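Local coordinates for ferric-chelate reductase (NAD(P)H) (Archaeoglobus fulgidus, PDB 1I0R), which reduces ferric iron bound in a variety of chelators (siderophores), using NADH or NADPH as electron donor, and thereby releases ferrous iron, at the interface of chains A and B. Numbering follows the deposited sequence. Chains: chain A/B, Conserved hypothetical protein.

Contact 1: the interface of chains A and B. Residues chain A 156-160; chain B 165-168.
A:Thr158 to A:Arg160 pairs antiparallel with B:Tyr165 to B:Glu167, a short intersubunit beta ladder that ties the C-terminal segment of one subunit to that of the other in the homodimer. The backbone supplies the register: A:Thr158 N gives a hydrogen bond to B:Glu167 O at 2.7 Å, and B:Glu167 N returns one to A:Thr158 O at 3.0 Å. One step further on, A:Arg160 N donates to B:Tyr165 O at 2.9 Å. A:Pro159, which has no N-H to offer, sits opposite B:Phe166 and contributes its ring instead. The pyrrolidine comes over one face of the phenyl group toward its rim, with A:Pro159 CG 3.5 Å from B:Phe166 CE2. A:Lys157 approaches the same phenylalanine at about a right angle. Its chain bends at chi2 (-94°) and again at chi3, which folds the methylenes around the root of the B:Phe166 side chain, A:Lys157 CE lying 3.4 Å from B:Phe166 CB. The bend also delivers the amino group to a backbone acceptor, A:Lys157 NZ donating to B:Phe166 O at 2.9 Å from above the carbonyl plane. B:Phe166 is thus held both at its main-chain oxygen and along its ring. A:Thr158 and B:Glu167 lie side by side, pointing the same way; with OG1 anti to the backbone N (chi1 -167°), the threonine methyl falls between N and the carbonyl carbon and faces the carboxylate, A:Thr158 CG2 3.3 Å from B:Glu167 CD. A:Arg160 is extended beside B:Tyr165, packing A:Arg160 CB 4.0 Å from B:Tyr165 CD2. Its guanidinium, inclined 38° to the phenol, makes no salt bridge with B:Glu167, although the opposite charges may attract at longer range. The modelled tail of chain B is thus fastened onto chain A; two-fold symmetry would be expected to repeat the pairing, though the coordinates do not show it, and the ladder is likely to reinforce the dimer.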
ATOM      1  N   GLY A 156     -21.376  -7.168   6.651  1.00 44.46           N
ATOM      2  CA  GLY A 156     -21.973  -7.895   7.760  1.00 46.25           C
ATOM      3  C   GLY A 156     -21.220  -9.057   8.381  1.00 47.36           C
ATOM      4  O   GLY A 156     -21.603  -9.529   9.452  1.00 47.75           O
ATOM      5  N   LYS A 157     -20.167  -9.533   7.726  1.00 48.28           N
ATOM      6  CA  LYS A 157     -19.395 -10.647   8.265  1.00 49.32           C
ATOM      7  C   LYS A 157     -18.679 -10.202   9.543  1.00 49.82           C
ATOM      8  O   LYS A 157     -18.568  -9.010   9.829  1.00 49.72           O
ATOM      9  CB  LYS A 157     -18.364 -11.114   7.234  1.00 49.96           C
ATOM     10  CG  LYS A 157     -18.924 -11.303   5.834  1.00 50.89           C
ATOM     11  CD  LYS A 157     -19.354 -12.732   5.565  1.00 51.67           C
ATOM     12  CE  LYS A 157     -18.148 -13.638   5.371  1.00 52.24           C
ATOM     13  NZ  LYS A 157     -18.546 -15.020   4.963  1.00 52.76           N
ATOM     14  N   THR A 158     -18.201 -11.165  10.318  1.00 50.56           N
ATOM     15  CA  THR A 158     -17.483 -10.853  11.546  1.00 51.54           C
ATOM     16  C   THR A 158     -16.383 -11.899  11.740  1.00 52.60           C
ATOM     17  O   THR A 158     -16.615 -13.096  11.575  1.00 52.29           O
ATOM     18  CB  THR A 158     -18.439 -10.833  12.765  1.00 51.29           C
ATOM     19  OG1 THR A 158     -17.771 -10.244  13.887  1.00 51.00           O
ATOM     20  CG2 THR A 158     -18.886 -12.238  13.125  1.00 51.02           C
ATOM     21  N   PRO A 159     -15.163 -11.454  12.073  1.00 54.05           N
ATOM     22  CA  PRO A 159     -14.025 -12.358  12.282  1.00 55.65           C
ATOM     23  C   PRO A 159     -14.274 -13.339  13.422  1.00 57.31           C
ATOM     24  O   PRO A 159     -14.942 -13.004  14.398  1.00 57.94           O
ATOM     25  CB  PRO A 159     -12.878 -11.403  12.616  1.00 55.18           C
ATOM     26  CG  PRO A 159     -13.299 -10.103  11.990  1.00 54.64           C
ATOM     27  CD  PRO A 159     -14.764 -10.055  12.295  1.00 54.32           C
ATOM     28  N   ARG A 160     -13.747 -14.552  13.296  1.00 59.09           N
ATOM     29  CA  ARG A 160     -13.906 -15.537  14.354  1.00 60.85           C
ATOM     30  C   ARG A 160     -12.566 -16.136  14.749  1.00 63.18           C
ATOM     31  O   ARG A 160     -11.818 -16.626  13.903  1.00 62.41           O
ATOM     32  CB  ARG A 160     -14.858 -16.658  13.943  1.00 60.26           C
ATOM     33  CG  ARG A 160     -15.090 -17.640  15.082  1.00 60.65           C
ATOM     34  CD  ARG A 160     -16.176 -18.653  14.792  1.00 59.78           C
ATOM     35  NE  ARG A 160     -16.377 -19.537  15.939  1.00 58.64           N
ATOM     36  CZ  ARG A 160     -17.202 -20.580  15.949  1.00 57.82           C
ATOM     37  NH1 ARG A 160     -17.910 -20.876  14.869  1.00 57.34           N
ATOM     38  NH2 ARG A 160     -17.306 -21.336  17.035  1.00 57.40           N
TER
ATOM     39  N   TYR B 165     -11.381 -16.637   9.702  1.00 62.51           N
ATOM     40  CA  TYR B 165     -12.703 -17.069   9.271  1.00 61.82           C
ATOM     41  C   TYR B 165     -13.767 -15.995   9.490  1.00 61.41           C
ATOM     42  O   TYR B 165     -13.908 -15.471  10.592  1.00 61.24           O
ATOM     43  CB  TYR B 165     -13.091 -18.345  10.028  1.00 61.55           C
ATOM     44  CG  TYR B 165     -14.494 -18.827   9.744  1.00 61.10           C
ATOM     45  CD1 TYR B 165     -14.942 -18.986   8.435  1.00 61.04           C
ATOM     46  CD2 TYR B 165     -15.377 -19.115  10.785  1.00 61.01           C
ATOM     47  CE1 TYR B 165     -16.234 -19.413   8.167  1.00 61.10           C
ATOM     48  CE2 TYR B 165     -16.672 -19.544  10.529  1.00 60.97           C
ATOM     49  CZ  TYR B 165     -17.094 -19.688   9.217  1.00 61.01           C
ATOM     50  OH  TYR B 165     -18.380 -20.097   8.949  1.00 61.30           O
ATOM     51  N   PHE B 166     -14.512 -15.668   8.439  1.00 61.22           N
ATOM     52  CA  PHE B 166     -15.566 -14.665   8.543  1.00 61.17           C
ATOM     53  C   PHE B 166     -16.954 -15.290   8.520  1.00 61.09           C
ATOM     54  O   PHE B 166     -17.377 -15.871   7.518  1.00 60.92           O
ATOM     55  CB  PHE B 166     -15.460 -13.627   7.418  1.00 61.41           C
ATOM     56  CG  PHE B 166     -14.396 -12.589   7.647  1.00 61.74           C
ATOM     57  CD1 PHE B 166     -13.077 -12.828   7.278  1.00 61.89           C
ATOM     58  CD2 PHE B 166     -14.713 -11.380   8.257  1.00 61.84           C
ATOM     59  CE1 PHE B 166     -12.086 -11.874   7.515  1.00 62.05           C
ATOM     60  CE2 PHE B 166     -13.732 -10.421   8.498  1.00 62.14           C
ATOM     61  CZ  PHE B 166     -12.415 -10.670   8.127  1.00 61.98           C
ATOM     62  N   GLU B 167     -17.657 -15.164   9.639  1.00 60.95           N
ATOM     63  CA  GLU B 167     -19.002 -15.697   9.772  1.00 60.99           C
ATOM     64  C   GLU B 167     -19.989 -14.531   9.818  1.00 60.99           C
ATOM     65  O   GLU B 167     -19.627 -13.425  10.213  1.00 60.89           O
ATOM     66  CB  GLU B 167     -19.081 -16.570  11.039  1.00 61.09           C
ATOM     67  CG  GLU B 167     -20.240 -16.301  12.001  1.00 61.18           C
ATOM     68  CD  GLU B 167     -19.846 -15.395  13.163  1.00 61.29           C
ATOM     69  OE1 GLU B 167     -18.689 -15.490  13.632  1.00 61.41           O
ATOM     70  OE2 GLU B 167     -20.697 -14.603  13.623  1.00 61.34           O
ATOM     71  N   SER B 168     -21.226 -14.773   9.394  1.00 61.10           N
ATOM     72  CA  SER B 168     -22.242 -13.720   9.388  1.00 61.29           C
ATOM     73  C   SER B 168     -23.057 -13.681  10.682  1.00 61.37           C
ATOM     74  O   SER B 168     -22.842 -14.559  11.545  1.00 61.48           O
ATOM     75  CB  SER B 168     -23.183 -13.903   8.192  1.00 61.15           C
ATOM     76  OG  SER B 168     -23.789 -15.180   8.220  1.00 61.28           O
TER

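Contact 2: the interface of chains A and B. Residues chain A 35, 41, 119, 121, 128, 130; chain B 121-123, 128.
B:Val123, B:Cys121 and A:Lys119 carry this part of the homodimer interface, where strands 111-122 and 126-138 of chain A and the equivalent region of chain B meet beside the two-fold axis. B:Val123 enters with CG1, which is anti to its own carbonyl carbon (chi1 -64°), and this methyl reaches A:Val130 and A:Leu35. B:Val123 CG1 lies 4.0 Å from A:Val130 CG2 and 4.1 Å from A:Leu35 CD1, the leucine crossing it at about a right angle. On the polar side of B:Val123 the carbonyl faces the amide of A:Gln41, but as modelled two oxygens oppose each other; the amide orientation is therefore doubtful, and an end-for-end flip could turn the clash into a hydrogen bond. A:Lys119 contributes its methylenes rather than its charge. Its chain stays extended as far as CE and passes across the backbone of chain B, touching the B:Cys121 thiol and the B:Asp122 carbonyl oxygen, with A:Lys119 CD 3.9 Å from B:Cys121 SG and A:Lys119 CE 3.5 Å from B:Asp122 O. The amino group turns aside at the last torsion (chi4 67°) and forms no salt bridge with the B:Asp122 carboxylate. An alanine here would probably open a gap beside the B:Cys121 thiol and leave B:Asp122 O without its aliphatic cover. Nearby, A:Leu128 and B:Leu128 point tip to tip, though their terminal methyls are modelled too close for the spacing to be trusted. The two cysteines meet in a near-symmetric pair: A:Cys121 CB lies 3.6 Å from B:Cys121 SG, while the sulfurs A:Cys121 SG and B:Cys121 SG stand 3.8 Å apart, too far for a disulfide.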
ATOM      1  N   LEU A  35       8.454   2.522   1.926  1.00 15.58           N
ATOM      2  CA  LEU A  35       9.038   2.791   0.607  1.00 16.44           C
ATOM      3  C   LEU A  35      10.461   2.312   0.469  1.00 17.09           C
ATOM      4  O   LEU A  35      10.843   1.799  -0.590  1.00 17.64           O
ATOM      5  CB  LEU A  35       9.019   4.288   0.290  1.00 17.34           C
ATOM      6  CG  LEU A  35       7.630   4.912   0.180  1.00 18.18           C
ATOM      7  CD1 LEU A  35       7.676   6.228  -0.531  1.00 20.04           C
ATOM      8  CD2 LEU A  35       6.769   3.981  -0.630  1.00 20.17           C
ATOM      9  N   GLN A  41      11.781   4.357   5.518  1.00 14.90           N
ATOM     10  CA  GLN A  41      10.861   5.449   5.208  1.00 14.35           C
ATOM     11  C   GLN A  41       9.491   4.867   4.942  1.00 14.31           C
ATOM     12  O   GLN A  41       9.348   3.850   4.236  1.00 14.30           O
ATOM     13  CB  GLN A  41      11.343   6.252   3.992  1.00 14.80           C
ATOM     14  CG  GLN A  41      12.661   6.957   4.265  1.00 16.00           C
ATOM     15  CD  GLN A  41      13.192   7.773   3.091  1.00 16.94           C
ATOM     16  OE1 GLN A  41      13.503   7.233   2.024  1.00 19.18           O
ATOM     17  NE2 GLN A  41      13.317   9.072   3.290  1.00 17.87           N
ATOM     18  N   LYS A 119       9.910  14.461   3.254  1.00 15.13           N
ATOM     19  CA  LYS A 119       9.522  14.914   1.926  1.00 15.99           C
ATOM     20  C   LYS A 119       7.998  14.932   1.782  1.00 16.34           C
ATOM     21  O   LYS A 119       7.289  14.103   2.385  1.00 15.90           O
ATOM     22  CB  LYS A 119      10.092  13.978   0.856  1.00 17.61           C
ATOM     23  CG  LYS A 119       9.938  14.509  -0.558  1.00 19.28           C
ATOM     24  CD  LYS A 119      10.531  13.519  -1.558  1.00 21.52           C
ATOM     25  CE  LYS A 119      10.686  14.118  -2.967  1.00 23.37           C
ATOM     26  NZ  LYS A 119      11.709  15.223  -3.030  1.00 24.78           N
ATOM     27  N   CYS A 121       5.061  15.023  -1.263  1.00 18.65           N
ATOM     28  CA  CYS A 121       4.795  14.917  -2.679  1.00 19.67           C
ATOM     29  C   CYS A 121       3.337  15.206  -2.938  1.00 18.99           C
ATOM     30  O   CYS A 121       2.453  14.422  -2.602  1.00 18.55           O
ATOM     31  CB  CYS A 121       5.141  13.486  -3.123  0.60 20.69           C
ATOM     32  SG  CYS A 121       4.843  13.037  -4.841  0.60 24.93           S
ATOM     33  N   LEU A 128       1.178  13.113  -0.428  1.00 13.63           N
ATOM     34  CA  LEU A 128       1.837  11.886  -0.013  1.00 13.98           C
ATOM     35  C   LEU A 128       2.997  12.333   0.874  1.00 13.90           C
ATOM     36  O   LEU A 128       3.900  13.007   0.401  1.00 15.18           O
ATOM     37  CB  LEU A 128       2.370  11.122  -1.239  1.00 16.33           C
ATOM     38  CG  LEU A 128       3.072   9.803  -0.954  1.00 18.35           C
ATOM     39  CD1 LEU A 128       2.115   8.711  -0.492  1.00 18.46           C
ATOM     40  CD2 LEU A 128       3.709   9.397  -2.226  1.00 21.09           C
ATOM     41  N   VAL A 130       6.289  11.521   3.081  1.00 12.95           N
ATOM     42  CA  VAL A 130       7.320  10.501   3.239  1.00 13.24           C
ATOM     43  C   VAL A 130       7.958  10.756   4.595  1.00 13.81           C
ATOM     44  O   VAL A 130       8.464  11.866   4.829  1.00 13.71           O
ATOM     45  CB  VAL A 130       8.381  10.621   2.124  1.00 13.93           C
ATOM     46  CG1 VAL A 130       9.518   9.629   2.364  1.00 15.45           C
ATOM     47  CG2 VAL A 130       7.738  10.375   0.788  1.00 14.70           C
TER
ATOM     48  N   CYS B 121       8.526  10.966  -7.459  1.00 24.59           N
ATOM     49  CA  CYS B 121       8.889  11.335  -6.105  1.00 24.96           C
ATOM     50  C   CYS B 121      10.155  10.548  -5.778  1.00 23.35           C
ATOM     51  O   CYS B 121      10.100   9.356  -5.517  1.00 22.54           O
ATOM     52  CB  CYS B 121       7.745  10.933  -5.174  1.00 25.64           C
ATOM     53  SG  CYS B 121       7.969  11.330  -3.437  1.00 31.05           S
ATOM     54  N   ASP B 122      11.304  11.218  -5.802  1.00 22.76           N
ATOM     55  CA  ASP B 122      12.563  10.548  -5.513  1.00 22.24           C
ATOM     56  C   ASP B 122      12.745  10.369  -4.008  1.00 21.40           C
ATOM     57  O   ASP B 122      12.787  11.359  -3.273  1.00 21.21           O
ATOM     58  CB  ASP B 122      13.715  11.372  -6.072  1.00 23.58           C
ATOM     59  CG  ASP B 122      15.028  10.624  -6.047  1.00 25.06           C
ATOM     60  OD1 ASP B 122      15.474  10.167  -4.972  1.00 25.52           O
ATOM     61  OD2 ASP B 122      15.631  10.492  -7.140  1.00 28.46           O
ATOM     62  N   VAL B 123      12.852   9.121  -3.546  1.00 20.19           N
ATOM     63  CA  VAL B 123      13.020   8.874  -2.118  1.00 20.28           C
ATOM     64  C   VAL B 123      14.340   8.216  -1.731  1.00 19.80           C
ATOM     65  O   VAL B 123      14.436   7.512  -0.727  1.00 20.52           O
ATOM     66  CB  VAL B 123      11.822   8.074  -1.536  1.00 19.66           C
ATOM     67  CG1 VAL B 123      10.543   8.930  -1.661  1.00 19.42           C
ATOM     68  CG2 VAL B 123      11.649   6.746  -2.279  1.00 19.64           C
ATOM     69  N   LEU B 128       9.303   6.776  -6.396  1.00 17.29           N
ATOM     70  CA  LEU B 128       7.885   6.472  -6.344  1.00 17.67           C
ATOM     71  C   LEU B 128       7.290   7.155  -7.588  1.00 17.38           C
ATOM     72  O   LEU B 128       7.342   8.383  -7.731  1.00 17.36           O
ATOM     73  CB  LEU B 128       7.245   7.042  -5.065  1.00 19.78           C
ATOM     74  CG  LEU B 128       5.783   6.637  -4.835  1.00 20.97           C
ATOM     75  CD1 LEU B 128       5.672   5.205  -4.453  1.00 22.77           C
ATOM     76  CD2 LEU B 128       5.191   7.467  -3.736  1.00 23.90           C
TER

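The C-alpha centres of contact 1 and contact 2 are about 36 Å apart, and the two share no residue. Contact 1 draws on the C-terminal segments, strand 158-160 of chain A and strand 165-167 of chain B, whereas contact 2 draws on the long strands 111-122 and 126-138 with help from strands 32-36 and 41-47. They also differ in character: main-chain pairing governs contact 1, side-chain packing contact 2. Holding the same two subunits at such distant places, they are likely to limit rocking of one subunit against the other.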